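Local coordinates for p800 reaction center core protein (Heliobacterium modesticaldum, PDB 5V8K), which forms the homodimeric core of the heliobacterial photosynthetic reaction center, binding bacteriochlorophylls and other pigments and, with its second copy, a [4Fe-4S] cluster, at residues Q541-R546 with Y569-S574; F446-V451 with L585-T590; F402-P407 with M414-D419. All blocks are in the same frame, centred on the assembly; numbering follows the deposited sequence.

Contact 1. Residues Q541-R546 with Y569-S574. With AOH (8(1)-OH-Chlorophyll aF), chain E.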
loop_
_atom_site.group_PDB
_atom_site.type_symbol
_atom_site.label_atom_id
_atom_site.label_comp_id
_atom_site.label_asym_id
_atom_site.label_seq_id
_atom_site.Cartn_x
_atom_site.Cartn_y
_atom_site.Cartn_z
ATOM N N GLN A 541 -13.151 1.321 5.147
ATOM C CA GLN A 541 -14.475 1.685 5.670
ATOM C C GLN A 541 -15.219 2.617 4.720
ATOM O O GLN A 541 -15.448 3.787 5.049
ATOM C CB GLN A 541 -14.331 2.374 7.035
ATOM C CG GLN A 541 -13.904 1.469 8.151
ATOM C CD GLN A 541 -13.423 2.250 9.345
ATOM O OE1 GLN A 541 -14.000 3.272 9.674
ATOM N NE2 GLN A 541 -12.365 1.781 9.992
ATOM N N TYR A 542 -15.572 2.135 3.524
ATOM C CA TYR A 542 -16.125 3.014 2.503
ATOM C C TYR A 542 -17.174 2.313 1.634
ATOM O O TYR A 542 -17.449 2.756 0.513
ATOM C CB TYR A 542 -14.994 3.583 1.641
ATOM C CG TYR A 542 -14.557 4.964 2.095
ATOM C CD1 TYR A 542 -15.261 6.088 1.724
ATOM C CD2 TYR A 542 -13.436 5.131 2.895
ATOM C CE1 TYR A 542 -14.908 7.339 2.160
ATOM C CE2 TYR A 542 -13.055 6.388 3.349
ATOM C CZ TYR A 542 -13.781 7.494 2.968
ATOM O OH TYR A 542 -13.402 8.745 3.405
ATOM N N ARG A 543 -17.804 1.261 2.148
ATOM C CA ARG A 543 -18.714 0.497 1.315
ATOM C C ARG A 543 -19.961 1.292 0.960
ATOM O O ARG A 543 -20.465 1.192 -0.164
ATOM C CB ARG A 543 -19.101 -0.779 2.016
ATOM C CG ARG A 543 -19.774 -1.780 1.052
ATOM C CD ARG A 543 -21.297 -1.671 1.068
ATOM N NE ARG A 543 -21.901 -2.471 0.011
ATOM C CZ ARG A 543 -23.209 -2.587 -0.159
ATOM N NH1 ARG A 543 -24.028 -1.938 0.645
ATOM N NH2 ARG A 543 -23.693 -3.332 -1.133
ATOM N N GLY A 544 -20.512 2.040 1.916
ATOM C CA GLY A 544 -21.684 2.846 1.624
ATOM C C GLY A 544 -21.443 3.882 0.546
ATOM O O GLY A 544 -22.303 4.120 -0.309
ATOM N N SER A 545 -20.283 4.542 0.589
ATOM C CA SER A 545 -19.915 5.473 -0.471
ATOM C C SER A 545 -20.062 4.822 -1.844
ATOM O O SER A 545 -20.632 5.410 -2.770
ATOM C CB SER A 545 -18.479 5.943 -0.270
ATOM O OG SER A 545 -18.152 6.875 -1.267
ATOM N N ARG A 546 -19.513 3.613 -1.989
ATOM C CA ARG A 546 -19.513 2.913 -3.263
ATOM C C ARG A 546 -20.916 2.487 -3.699
ATOM O O ARG A 546 -21.251 2.557 -4.883
ATOM C CB ARG A 546 -18.586 1.704 -3.150
ATOM C CG ARG A 546 -17.110 2.108 -3.065
ATOM C CD ARG A 546 -16.228 1.003 -2.497
ATOM N NE ARG A 546 -16.590 -0.348 -2.919
ATOM C CZ ARG A 546 -16.767 -1.373 -2.093
ATOM N NH1 ARG A 546 -17.135 -2.552 -2.572
ATOM N NH2 ARG A 546 -16.615 -1.243 -0.786
ATOM N N TYR A 569 -22.682 -2.385 -11.921
ATOM C CA TYR A 569 -22.927 -1.499 -10.795
ATOM C C TYR A 569 -24.362 -1.576 -10.298
ATOM O O TYR A 569 -24.896 -0.597 -9.769
ATOM C CB TYR A 569 -22.553 -0.062 -11.160
ATOM C CG TYR A 569 -21.078 0.030 -11.354
ATOM C CD1 TYR A 569 -20.240 -0.026 -10.274
ATOM C CD2 TYR A 569 -20.518 0.112 -12.608
ATOM C CE1 TYR A 569 -18.873 -0.003 -10.434
ATOM C CE2 TYR A 569 -19.139 0.150 -12.776
ATOM C CZ TYR A 569 -18.333 0.090 -11.693
ATOM O OH TYR A 569 -16.953 0.155 -11.818
ATOM N N ASN A 570 -24.979 -2.762 -10.417
ATOM C CA ASN A 570 -26.280 -3.027 -9.793
ATOM C C ASN A 570 -26.223 -2.750 -8.302
ATOM O O ASN A 570 -27.190 -2.268 -7.713
ATOM C CB ASN A 570 -26.688 -4.486 -10.007
ATOM C CG ASN A 570 -27.822 -4.657 -10.971
ATOM O OD1 ASN A 570 -28.127 -3.809 -11.812
ATOM N ND2 ASN A 570 -28.444 -5.801 -10.871
ATOM N N ARG A 571 -25.088 -3.051 -7.679
ATOM C CA ARG A 571 -24.814 -2.639 -6.302
ATOM C C ARG A 571 -23.325 -2.787 -6.086
ATOM O O ARG A 571 -22.622 -3.433 -6.877
ATOM C CB ARG A 571 -25.603 -3.474 -5.285
ATOM C CG ARG A 571 -25.345 -4.967 -5.409
ATOM C CD ARG A 571 -25.895 -5.725 -4.222
ATOM N NE ARG A 571 -25.623 -7.168 -4.311
ATOM C CZ ARG A 571 -24.490 -7.759 -3.930
ATOM N NH1 ARG A 571 -23.459 -7.054 -3.419
ATOM N NH2 ARG A 571 -24.384 -9.074 -4.037
ATOM N N ALA A 572 -22.833 -2.158 -5.025
ATOM C CA ALA A 572 -21.453 -2.420 -4.660
ATOM C C ALA A 572 -21.373 -3.791 -4.002
ATOM O O ALA A 572 -22.344 -4.298 -3.429
ATOM C CB ALA A 572 -20.921 -1.327 -3.729
ATOM N N LEU A 573 -20.218 -4.413 -4.124
ATOM C CA LEU A 573 -19.924 -5.564 -3.294
ATOM C C LEU A 573 -20.261 -5.235 -1.838
ATOM O O LEU A 573 -20.029 -4.116 -1.370
ATOM C CB LEU A 573 -18.455 -5.930 -3.427
ATOM C CG LEU A 573 -17.954 -6.310 -4.817
ATOM C CD1 LEU A 573 -16.487 -6.296 -4.721
ATOM C CD2 LEU A 573 -18.414 -7.641 -5.152
ATOM N N SER A 574 -20.847 -6.197 -1.140
ATOM C CA SER A 574 -21.250 -6.033 0.245
ATOM C C SER A 574 -20.036 -6.083 1.162
ATOM O O SER A 574 -18.924 -6.394 0.739
ATOM C CB SER A 574 -22.248 -7.115 0.640
ATOM O OG SER A 574 -21.651 -8.406 0.623
HETATM C C1 AOH E . -14.687 7.167 -13.499
HETATM C C2 AOH E . -13.716 6.018 -13.530
HETATM C C3 AOH E . -12.398 6.164 -13.570
HETATM C C4 AOH E . -11.766 7.498 -13.607
HETATM C C5 AOH E . -11.552 4.929 -13.647
HETATM C C6 AOH E . -11.181 4.603 -15.089
HETATM C C7 AOH E . -10.103 3.548 -14.980
HETATM C C8 AOH E . -9.517 3.024 -16.050
HETATM C C9 AOH E . -9.987 3.445 -17.411
HETATM C C10 AOH E . -8.502 1.923 -15.870
HETATM C C11 AOH E . -7.062 2.245 -15.549
HETATM C C15 AOH E . -4.129 1.952 -15.365
HETATM C C14 AOH E . -4.375 -0.617 -15.551
HETATM C C13 AOH E . -5.010 0.752 -15.518
HETATM C C12 AOH E . -6.345 0.904 -15.600
HETATM N NB AOH E . -10.574 3.496 -7.691
HETATM N ND AOH E . -13.426 4.361 -4.931
HETATM C C1A AOH E . -14.623 4.790 -7.721
HETATM C C1B AOH E . -10.707 3.455 -9.034
HETATM C C1C AOH E . -9.414 3.269 -4.915
HETATM C C1D AOH E . -13.374 4.373 -3.592
HETATM C C2A AOH E . -15.264 5.250 -9.000
HETATM C C2B AOH E . -9.553 3.003 -9.670
HETATM C C2C AOH E . -8.768 3.275 -3.687
HETATM C C2D AOH E . -14.591 4.754 -3.055
HETATM C C3A AOH E . -14.276 4.584 -9.959
HETATM C C3B AOH E . -8.654 2.788 -8.631
HETATM C C3C AOH E . -9.736 3.568 -2.747
HETATM C C3D AOH E . -15.422 4.997 -4.143
HETATM C C4A AOH E . -13.090 4.180 -9.120
HETATM C C4B AOH E . -9.300 3.129 -7.444
HETATM C C4C AOH E . -10.914 3.721 -3.497
HETATM C C4D AOH E . -14.675 4.787 -5.300
HETATM C CAA AOH E . -15.363 6.766 -9.066
HETATM C CAB AOH E . -7.340 2.258 -8.954
HETATM C CAC AOH E . -9.478 3.733 -1.312
HETATM C CAD AOH E . -16.700 5.598 -4.618
HETATM C CBA AOH E . -16.350 7.202 -10.151
HETATM C CBB AOH E . -6.493 1.685 -8.151
HETATM C CBC AOH E . -10.388 2.961 -0.413
HETATM C CBD AOH E . -16.711 5.554 -6.111
HETATM C CED AOH E . -18.844 2.526 -7.216
HETATM C CGA AOH E . -15.691 7.712 -11.398
HETATM C CGD AOH E . -17.858 4.709 -6.606
HETATM C CHA AOH E . -15.391 5.015 -6.476
HETATM C CHB AOH E . -11.963 3.819 -9.741
HETATM C CHC AOH E . -8.674 2.996 -6.138
HETATM C CHD AOH E . -12.157 4.047 -2.822
HETATM C CMA AOH E . -14.855 3.355 -10.648
HETATM C CMB AOH E . -9.302 2.775 -11.143
HETATM C CMC AOH E . -7.306 3.047 -3.425
HETATM C CMD AOH E . -14.874 4.835 -1.582
HETATM N NA AOH E . -13.408 4.259 -7.817
HETATM N NC AOH E . -10.727 3.507 -4.809
HETATM O O1 AOH E . -9.587 5.130 -0.938
HETATM O O1A AOH E . -14.754 8.499 -11.360
HETATM O O1D AOH E . -18.891 5.210 -7.014
HETATM O O2A AOH E . -15.652 6.849 -12.503
HETATM O O2D AOH E . -17.758 3.269 -6.619
HETATM O OBD AOH E . -17.673 5.707 -3.793
HETATM MG MG AOH E . -12.110 3.711 -6.340
HETATM O O HOH W 1 -17.285 -4.033 -0.046
HETATM O O HOH W 2 -12.783 1.426 -6.318
#
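At the start of helix 543-560 in the reaction-center core, near the [4Fe-4S] cluster and a bound 8(1)-OH-chlorophyll aF, Arg-543 and Arg-546 meet the loop that leads into helix 575-599. The guanidinium of Arg-543 grips two consecutive carbonyls in a bidentate way. NE donates to Leu-573 O at 2.8 Å, nearly straight at 164°, and NH2 donates to Ala-572 O, also at 2.8 Å. Both oxygens lie near the plane of the guanidinium, while each donor sits above the plane of its carbonyl. A bend at chi2 (-94°) turns CD of Arg-543 out of an extended course. Ala-572 O takes a second bond on the opposite face of its plane, from Arg-571 NH1 at 3.0 Å. Arg-543 NH2 and Arg-571 NH1 thus come within 4.4 Å, and Glu-577 would probably offset the charge on Arg-571, its salt-bridge partner. One turn on, Arg-546 packs CB against Ala-572 CB at 3.9 Å and lays CG on the chlorophyll ring system. Its NH1 donates to a water that in turn reaches Ser-574 O. Arg-398 of the second subunit bonds the same pigment, and Ser-545 donates OG to the chlorophyll OBD at 2.8 Å.

Contact 2. Residues F446-V451 with L585-T590. With GBF (Bacteriochlorophyll g), chain D.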
loop_
_atom_site.group_PDB
_atom_site.type_symbol
_atom_site.label_atom_id
_atom_site.label_comp_id
_atom_site.label_asym_id
_atom_site.label_seq_id
_atom_site.Cartn_x
_atom_site.Cartn_y
_atom_site.Cartn_z
ATOM N N PHE A 446 -3.837 -11.880 6.458
ATOM C CA PHE A 446 -3.089 -10.623 6.337
ATOM C C PHE A 446 -1.801 -10.674 7.148
ATOM O O PHE A 446 -0.723 -10.329 6.654
ATOM C CB PHE A 446 -3.925 -9.437 6.857
ATOM C CG PHE A 446 -4.989 -8.943 5.921
ATOM C CD1 PHE A 446 -4.666 -8.466 4.672
ATOM C CD2 PHE A 446 -6.311 -8.908 6.324
ATOM C CE1 PHE A 446 -5.684 -7.984 3.789
ATOM C CE2 PHE A 446 -7.335 -8.450 5.469
ATOM C CZ PHE A 446 -7.009 -7.991 4.191
ATOM N N PHE A 447 -1.920 -11.012 8.436
ATOM C CA PHE A 447 -0.771 -11.034 9.342
ATOM C C PHE A 447 0.294 -12.045 8.896
ATOM O O PHE A 447 1.485 -11.885 9.210
ATOM C CB PHE A 447 -1.247 -11.378 10.765
ATOM C CG PHE A 447 -1.859 -10.205 11.559
ATOM C CD1 PHE A 447 -2.223 -9.012 10.958
ATOM C CD2 PHE A 447 -2.052 -10.329 12.916
ATOM C CE1 PHE A 447 -2.783 -7.961 11.711
ATOM C CE2 PHE A 447 -2.619 -9.278 13.670
ATOM C CZ PHE A 447 -2.970 -8.097 13.051
ATOM N N SER A 448 -0.120 -13.104 8.193
ATOM C CA SER A 448 0.810 -14.174 7.816
ATOM C C SER A 448 1.885 -13.683 6.869
ATOM O O SER A 448 2.906 -14.357 6.705
ATOM C CB SER A 448 0.069 -15.363 7.186
ATOM O OG SER A 448 -0.346 -15.081 5.845
ATOM N N LEU A 449 1.688 -12.528 6.252
ATOM C CA LEU A 449 2.765 -11.897 5.504
ATOM C C LEU A 449 3.984 -11.566 6.352
ATOM O O LEU A 449 5.080 -11.447 5.784
ATOM C CB LEU A 449 2.286 -10.617 4.821
ATOM C CG LEU A 449 1.190 -10.894 3.794
ATOM C CD1 LEU A 449 0.628 -9.615 3.244
ATOM C CD2 LEU A 449 1.709 -11.758 2.633
ATOM N N GLN A 450 3.834 -11.406 7.681
ATOM C CA GLN A 450 4.996 -11.243 8.544
ATOM C C GLN A 450 5.790 -12.527 8.753
ATOM O O GLN A 450 6.882 -12.479 9.338
ATOM C CB GLN A 450 4.536 -10.687 9.905
ATOM C CG GLN A 450 4.043 -9.289 9.817
ATOM C CD GLN A 450 4.981 -8.470 9.008
ATOM O OE1 GLN A 450 4.723 -8.182 7.849
ATOM N NE2 GLN A 450 6.134 -8.162 9.588
ATOM N N VAL A 451 5.263 -13.661 8.313
ATOM C CA VAL A 451 6.023 -14.905 8.234
ATOM C C VAL A 451 6.614 -15.092 6.833
ATOM O O VAL A 451 7.814 -15.326 6.671
ATOM C CB VAL A 451 5.122 -16.102 8.623
ATOM C CG1 VAL A 451 5.871 -17.395 8.513
ATOM C CG2 VAL A 451 4.537 -15.918 10.040
ATOM N N LEU A 585 -7.334 -11.183 -2.788
ATOM C CA LEU A 585 -6.510 -10.499 -3.771
ATOM C C LEU A 585 -5.344 -9.714 -3.165
ATOM O O LEU A 585 -4.306 -9.568 -3.820
ATOM C CB LEU A 585 -7.377 -9.566 -4.608
ATOM C CG LEU A 585 -8.330 -10.223 -5.591
ATOM C CD1 LEU A 585 -9.158 -9.136 -6.257
ATOM C CD2 LEU A 585 -7.589 -11.056 -6.661
ATOM N N PHE A 586 -5.516 -9.148 -1.966
ATOM C CA PHE A 586 -4.434 -8.435 -1.306
ATOM C C PHE A 586 -3.278 -9.393 -1.047
ATOM O O PHE A 586 -2.135 -9.147 -1.456
ATOM C CB PHE A 586 -4.984 -7.811 0.009
ATOM C CG PHE A 586 -4.042 -6.957 0.727
ATOM C CD1 PHE A 586 -3.004 -7.485 1.434
ATOM C CD2 PHE A 586 -4.230 -5.602 0.736
ATOM C CE1 PHE A 586 -2.140 -6.673 2.161
ATOM C CE2 PHE A 586 -3.394 -4.759 1.464
ATOM C CZ PHE A 586 -2.326 -5.309 2.171
ATOM N N PHE A 587 -3.659 -10.500 -0.485
ATOM C CA PHE A 587 -2.737 -11.587 -0.155
ATOM C C PHE A 587 -2.040 -12.180 -1.432
ATOM O O PHE A 587 -0.857 -12.271 -1.531
ATOM C CB PHE A 587 -3.376 -12.744 0.637
ATOM C CG PHE A 587 -2.405 -13.831 1.055
ATOM C CD1 PHE A 587 -1.530 -13.638 2.104
ATOM C CD2 PHE A 587 -2.383 -15.071 0.433
ATOM C CE1 PHE A 587 -0.686 -14.623 2.492
ATOM C CE2 PHE A 587 -1.527 -16.043 0.831
ATOM C CZ PHE A 587 -0.686 -15.822 1.867
ATOM N N LYS A 588 -2.820 -12.558 -2.428
ATOM C CA LYS A 588 -2.269 -13.193 -3.618
ATOM C C LYS A 588 -1.474 -12.222 -4.478
ATOM O O LYS A 588 -0.497 -12.621 -5.109
ATOM C CB LYS A 588 -3.376 -13.849 -4.443
ATOM C CG LYS A 588 -3.824 -15.193 -3.861
ATOM C CD LYS A 588 -2.633 -16.189 -3.789
ATOM C CE LYS A 588 -2.994 -17.585 -3.309
ATOM N NZ LYS A 588 -1.735 -18.451 -3.451
ATOM N N MET A 589 -1.894 -10.961 -4.579
ATOM C CA MET A 589 -1.083 -10.021 -5.355
ATOM C C MET A 589 0.270 -9.756 -4.689
ATOM O O MET A 589 1.277 -9.551 -5.383
ATOM C CB MET A 589 -1.837 -8.716 -5.587
ATOM C CG MET A 589 -3.023 -8.809 -6.540
ATOM S SD MET A 589 -2.636 -9.448 -8.172
ATOM C CE MET A 589 -3.227 -11.072 -7.925
ATOM N N THR A 590 0.323 -9.783 -3.363
ATOM C CA THR A 590 1.612 -9.741 -2.684
ATOM C C THR A 590 2.450 -10.953 -3.068
ATOM O O THR A 590 3.633 -10.830 -3.405
ATOM C CB THR A 590 1.413 -9.703 -1.178
ATOM O OG1 THR A 590 0.678 -8.516 -0.796
ATOM C CG2 THR A 590 2.731 -9.715 -0.508
HETATM MG MG GBF D . 4.896 -4.160 7.404
HETATM C CHA GBF D . 6.418 -1.716 5.398
HETATM C CHB GBF D . 7.338 -3.750 9.596
HETATM C CHC GBF D . 2.814 -5.789 9.632
HETATM C CHD GBF D . 2.158 -4.121 5.143
HETATM N NA GBF D . 6.587 -3.083 7.453
HETATM C C1A GBF D . 7.200 -2.280 6.534
HETATM C C2A GBF D . 8.608 -1.766 6.783
HETATM C C3A GBF D . 8.852 -2.411 8.151
HETATM C C4A GBF D . 7.517 -3.157 8.399
HETATM C CMA GBF D . 10.035 -3.351 8.044
HETATM C CAA GBF D . 8.910 -0.261 6.843
HETATM C CBA GBF D . 10.422 -0.037 6.839
HETATM C CGA GBF D . 10.875 0.376 8.238
HETATM O O1A GBF D . 10.112 0.535 9.194
HETATM O O2A GBF D . 12.263 0.707 8.380
HETATM N NB GBF D . 5.041 -4.623 9.368
HETATM C C1B GBF D . 6.160 -4.504 10.104
HETATM C C2B GBF D . 5.954 -5.108 11.361
HETATM C C3B GBF D . 4.674 -5.655 11.328
HETATM C C4B GBF D . 4.156 -5.356 10.055
HETATM C CMB GBF D . 6.966 -5.170 12.456
HETATM C CAB GBF D . 3.974 -6.466 12.337
HETATM C CBB GBF D . 4.480 -7.032 13.372
HETATM N NC GBF D . 2.895 -4.689 7.436
HETATM C C1C GBF D . 2.276 -5.475 8.309
HETATM C C2C GBF D . 0.939 -6.150 8.127
HETATM C C3C GBF D . 0.900 -5.587 6.762
HETATM C C4C GBF D . 1.992 -4.805 6.413
HETATM C CMC GBF D . 0.991 -7.651 8.272
HETATM C CAC GBF D . -0.200 -5.827 5.809
HETATM C CBC GBF D . -1.487 -6.636 6.081
HETATM N ND GBF D . 4.367 -3.300 5.700
HETATM C C1D GBF D . 3.314 -3.248 4.915
HETATM C C2D GBF D . 3.190 -2.189 3.749
HETATM C C3D GBF D . 4.469 -1.726 4.073
HETATM C C4D GBF D . 5.162 -2.323 5.154
HETATM C CMD GBF D . 2.110 -1.933 2.756
HETATM C CAD GBF D . 5.445 -0.808 3.474
HETATM O OBD GBF D . 5.287 0.179 2.658
HETATM C CBD GBF D . 6.696 -0.758 4.308
HETATM C CGD GBF D . 7.888 -1.073 3.430
HETATM O O1D GBF D . 8.469 -2.155 3.365
HETATM O O2D GBF D . 8.343 -0.032 2.536
HETATM C CED GBF D . 9.325 -0.341 1.560
HETATM C C1 GBF D . 12.765 1.168 9.625
HETATM C C2 GBF D . 12.446 2.615 9.804
HETATM C C3 GBF D . 13.387 3.553 9.624
HETATM C C4 GBF D . 14.762 3.153 9.167
HETATM C C5 GBF D . 13.045 5.002 9.825
HETATM C C6 GBF D . 13.736 5.622 11.050
HETATM C C7 GBF D . 13.133 5.058 12.327
HETATM C C8 GBF D . 12.723 5.801 13.366
HETATM C C9 GBF D . 12.763 7.283 13.347
HETATM C C10 GBF D . 12.112 5.131 14.565
HETATM C C11 GBF D . 10.733 4.683 14.116
HETATM C C12 GBF D . 9.895 5.915 13.965
HETATM C C13 GBF D . 9.061 6.110 12.944
HETATM C C14 GBF D . 8.284 7.370 12.947
HETATM C C15 GBF D . 8.902 5.159 11.823
HETATM O O HOH W 3 5.857 -6.370 6.479
#
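Phe-586 and Phe-587 of helix 575-599 meet Phe-446, Ser-448 and Leu-449 where two predicted membrane spans pack in the helical transmembrane bundle of this PsaA/PsaB-type (type I) reaction center. At Phe-586, Phe-446 drives its edge at the ring face in a T-shaped stack, centroids 5.1 Å apart and planes at 82°, with Phe-446 CE1 offset toward the rim. The Phe-586 edge in turn meets Leu-449 CD1, and bacteriochlorophyll g CBC lies beside both rings. Phe-587 follows, its CE1 3.4 Å from Ser-448 OG, a hydroxyl bonded to Ile-445 O, and 3.7 Å from Leu-449 CD2. Thr-590, one turn further, meets Leu-449 tip to tip and bonds OG1 back to Phe-586 O, which Thr-590 N also reaches from the opposite face of its plane. On the first segment, a bend at chi2 (-46°) sets CD of Gln-450 against the bacteriochlorophyll g macrocycle, and OE1 accepts from the water on the magnesium at 2.5 Å. Replacing Gln-450 by an alanine would probably leave that water without this acceptor and open a gap beside the macrocycle. The amide NE2 of Gln-450 lies 3.4 Å from bacteriochlorophyll C3B.

Contact 3. Residues F402-P407 with M414-D419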
loop_
_atom_site.group_PDB
_atom_site.type_symbol
_atom_site.label_atom_id
_atom_site.label_comp_id
_atom_site.label_asym_id
_atom_site.label_seq_id
_atom_site.Cartn_x
_atom_site.Cartn_y
_atom_site.Cartn_z
ATOM N N PHE A 402 -12.566 -16.580 21.023
ATOM C CA PHE A 402 -13.310 -15.333 21.141
ATOM C C PHE A 402 -14.558 -15.245 20.256
ATOM O O PHE A 402 -15.156 -14.168 20.163
ATOM C CB PHE A 402 -12.404 -14.143 20.801
ATOM C CG PHE A 402 -11.384 -13.791 21.863
ATOM C CD1 PHE A 402 -10.517 -14.743 22.378
ATOM C CD2 PHE A 402 -11.238 -12.473 22.275
ATOM C CE1 PHE A 402 -9.571 -14.391 23.325
ATOM C CE2 PHE A 402 -10.284 -12.127 23.204
ATOM C CZ PHE A 402 -9.443 -13.084 23.726
ATOM N N SER A 403 -14.953 -16.315 19.580
ATOM C CA SER A 403 -15.934 -16.177 18.509
ATOM C C SER A 403 -17.375 -16.330 18.978
ATOM O O SER A 403 -18.294 -15.996 18.233
ATOM C CB SER A 403 -15.624 -17.181 17.392
ATOM O OG SER A 403 -14.500 -16.723 16.646
ATOM N N LYS A 404 -17.593 -16.743 20.218
ATOM C CA LYS A 404 -18.918 -16.755 20.815
ATOM C C LYS A 404 -19.082 -15.625 21.831
ATOM O O LYS A 404 -19.977 -14.785 21.694
ATOM C CB LYS A 404 -19.149 -18.110 21.471
ATOM C CG LYS A 404 -20.487 -18.249 22.175
ATOM C CD LYS A 404 -21.608 -18.342 21.193
ATOM C CE LYS A 404 -22.841 -18.954 21.871
ATOM N NZ LYS A 404 -23.909 -19.139 20.878
ATOM N N VAL A 405 -18.245 -15.603 22.870
ATOM C CA VAL A 405 -18.217 -14.484 23.797
ATOM C C VAL A 405 -16.767 -14.093 24.034
ATOM O O VAL A 405 -15.830 -14.858 23.777
ATOM C CB VAL A 405 -18.939 -14.783 25.131
ATOM C CG1 VAL A 405 -20.394 -15.136 24.900
ATOM C CG2 VAL A 405 -18.266 -15.905 25.876
ATOM N N SER A 406 -16.585 -12.852 24.451
ATOM C CA SER A 406 -15.270 -12.319 24.742
ATOM C C SER A 406 -15.410 -11.267 25.813
ATOM O O SER A 406 -16.540 -10.860 26.159
ATOM C CB SER A 406 -14.615 -11.729 23.487
ATOM O OG SER A 406 -15.233 -10.502 23.162
ATOM N N PRO A 407 -14.316 -10.802 26.401
ATOM C CA PRO A 407 -14.429 -9.698 27.355
ATOM C C PRO A 407 -15.081 -8.478 26.726
ATOM O O PRO A 407 -15.776 -7.734 27.424
ATOM C CB PRO A 407 -12.979 -9.437 27.776
ATOM C CG PRO A 407 -12.238 -10.685 27.418
ATOM C CD PRO A 407 -12.932 -11.307 26.287
ATOM N N MET A 414 -23.491 -7.382 25.384
ATOM C CA MET A 414 -24.055 -8.401 24.500
ATOM C C MET A 414 -24.123 -9.774 25.163
ATOM O O MET A 414 -23.267 -10.146 25.968
ATOM C CB MET A 414 -23.221 -8.573 23.232
ATOM C CG MET A 414 -23.198 -7.404 22.298
ATOM S SD MET A 414 -21.985 -7.705 21.034
ATOM C CE MET A 414 -22.652 -9.131 20.188
ATOM N N LYS A 415 -25.109 -10.567 24.747
ATOM C CA LYS A 415 -25.184 -11.950 25.199
ATOM C C LYS A 415 -24.126 -12.815 24.508
ATOM O O LYS A 415 -23.419 -13.597 25.158
ATOM C CB LYS A 415 -26.586 -12.475 24.931
ATOM C CG LYS A 415 -26.918 -13.801 25.603
ATOM C CD LYS A 415 -26.578 -15.002 24.709
ATOM C CE LYS A 415 -27.653 -16.078 24.809
ATOM N NZ LYS A 415 -27.711 -16.736 26.152
ATOM N N ALA A 416 -23.981 -12.665 23.193
ATOM C CA ALA A 416 -23.081 -13.500 22.409
ATOM C C ALA A 416 -23.058 -12.987 20.974
ATOM O O ALA A 416 -24.049 -12.446 20.481
ATOM C CB ALA A 416 -23.531 -14.967 22.459
ATOM N N LYS A 417 -21.917 -13.159 20.311
ATOM C CA LYS A 417 -21.857 -12.927 18.871
ATOM C C LYS A 417 -22.849 -13.872 18.180
ATOM O O LYS A 417 -22.944 -15.036 18.542
ATOM C CB LYS A 417 -20.438 -13.156 18.394
ATOM C CG LYS A 417 -19.463 -12.133 18.964
ATOM C CD LYS A 417 -18.036 -12.468 18.636
ATOM C CE LYS A 417 -17.068 -11.558 19.385
ATOM N NZ LYS A 417 -15.652 -11.761 19.008
ATOM N N ARG A 418 -23.645 -13.364 17.243
ATOM C CA ARG A 418 -24.742 -14.163 16.695
ATOM C C ARG A 418 -24.231 -15.373 15.905
ATOM O O ARG A 418 -24.723 -16.488 16.087
ATOM C CB ARG A 418 -25.641 -13.272 15.831
ATOM C CG ARG A 418 -26.395 -13.983 14.677
ATOM C CD ARG A 418 -27.068 -12.990 13.700
ATOM N NE ARG A 418 -26.153 -11.903 13.332
ATOM C CZ ARG A 418 -26.388 -10.604 13.516
ATOM N NH1 ARG A 418 -27.537 -10.194 14.038
ATOM N NH2 ARG A 418 -25.481 -9.704 13.160
ATOM N N ASP A 419 -23.244 -15.184 15.029
ATOM C CA ASP A 419 -22.733 -16.281 14.217
ATOM C C ASP A 419 -21.274 -16.014 13.890
ATOM O O ASP A 419 -20.654 -15.093 14.427
ATOM C CB ASP A 419 -23.587 -16.457 12.960
ATOM C CG ASP A 419 -23.613 -15.219 12.099
ATOM O OD1 ASP A 419 -22.577 -14.542 11.979
ATOM O OD2 ASP A 419 -24.682 -14.918 11.535
HETATM O O HOH W 4 -18.204 -15.265 15.529
#
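The side chain of Lys-417 meets the carbonyl oxygens of Lys-404, Ser-403 and Phe-402 on the way to its tip. CB starts 3.6 Å from Ser-403 O, with Lys-404 O almost as near. CG is anti to the carbonyl carbon (chi1 -66°) and stays beside Lys-404 O. Beyond CG the chain is extended: Lys-417 CD touches Ser-403 O at 3.6 Å and is almost as near Phe-402 O, and CE closes to 3.3 Å from Phe-402 O. Lys-417 NZ then donates to Phe-402 O at 2.7 Å, tilted 27° from the carbonyl plane. The same ammonium bonds Ile-435 O and forms a salt bridge to Glu-548 of the second subunit, which also binds Ser-406 OG, so its charge is probably well balanced although the residue is buried. On the backbone, Lys-417 N donates to Lys-404 O at 2.9 Å, and Ala-416 CA adds a CA-H...O contact to that oxygen. Val-405 CG1 packs on Ala-416 CB and lies 3.4 Å from Lys-415 O. A water donates to both Ser-403 O and Asp-419 O. Ser-406 is the N-cap of short helix 407-411, across which the segments are tied. The arrangement is an inter-helix loop between helices 376-401 and 437-447, closed by a lysine that bonds the carbonyl of the first residue after the first helix and reaches the subunit interface.

How the contacts relate
All three contacts are largely buried, but they differ in depth: the centre of contact 2 lies about 11 Å from the centre of the chain, those of contacts 1 and 3 about 31 and 30 Å. Contact 2 is apolar ring packing between helices; the outer pair join loops or a helix start through lysine or arginine side chains, and in contact 3 a backbone N-H, to backbone carbonyls. Both make hydrogen bonds to the second subunit, where contact 2 only packs Phe-586 against it. Helix 575-599 links contacts 1 and 2, following the loop of the former and carrying a segment of the latter. Along the chain contact 1 is nested inside contact 2.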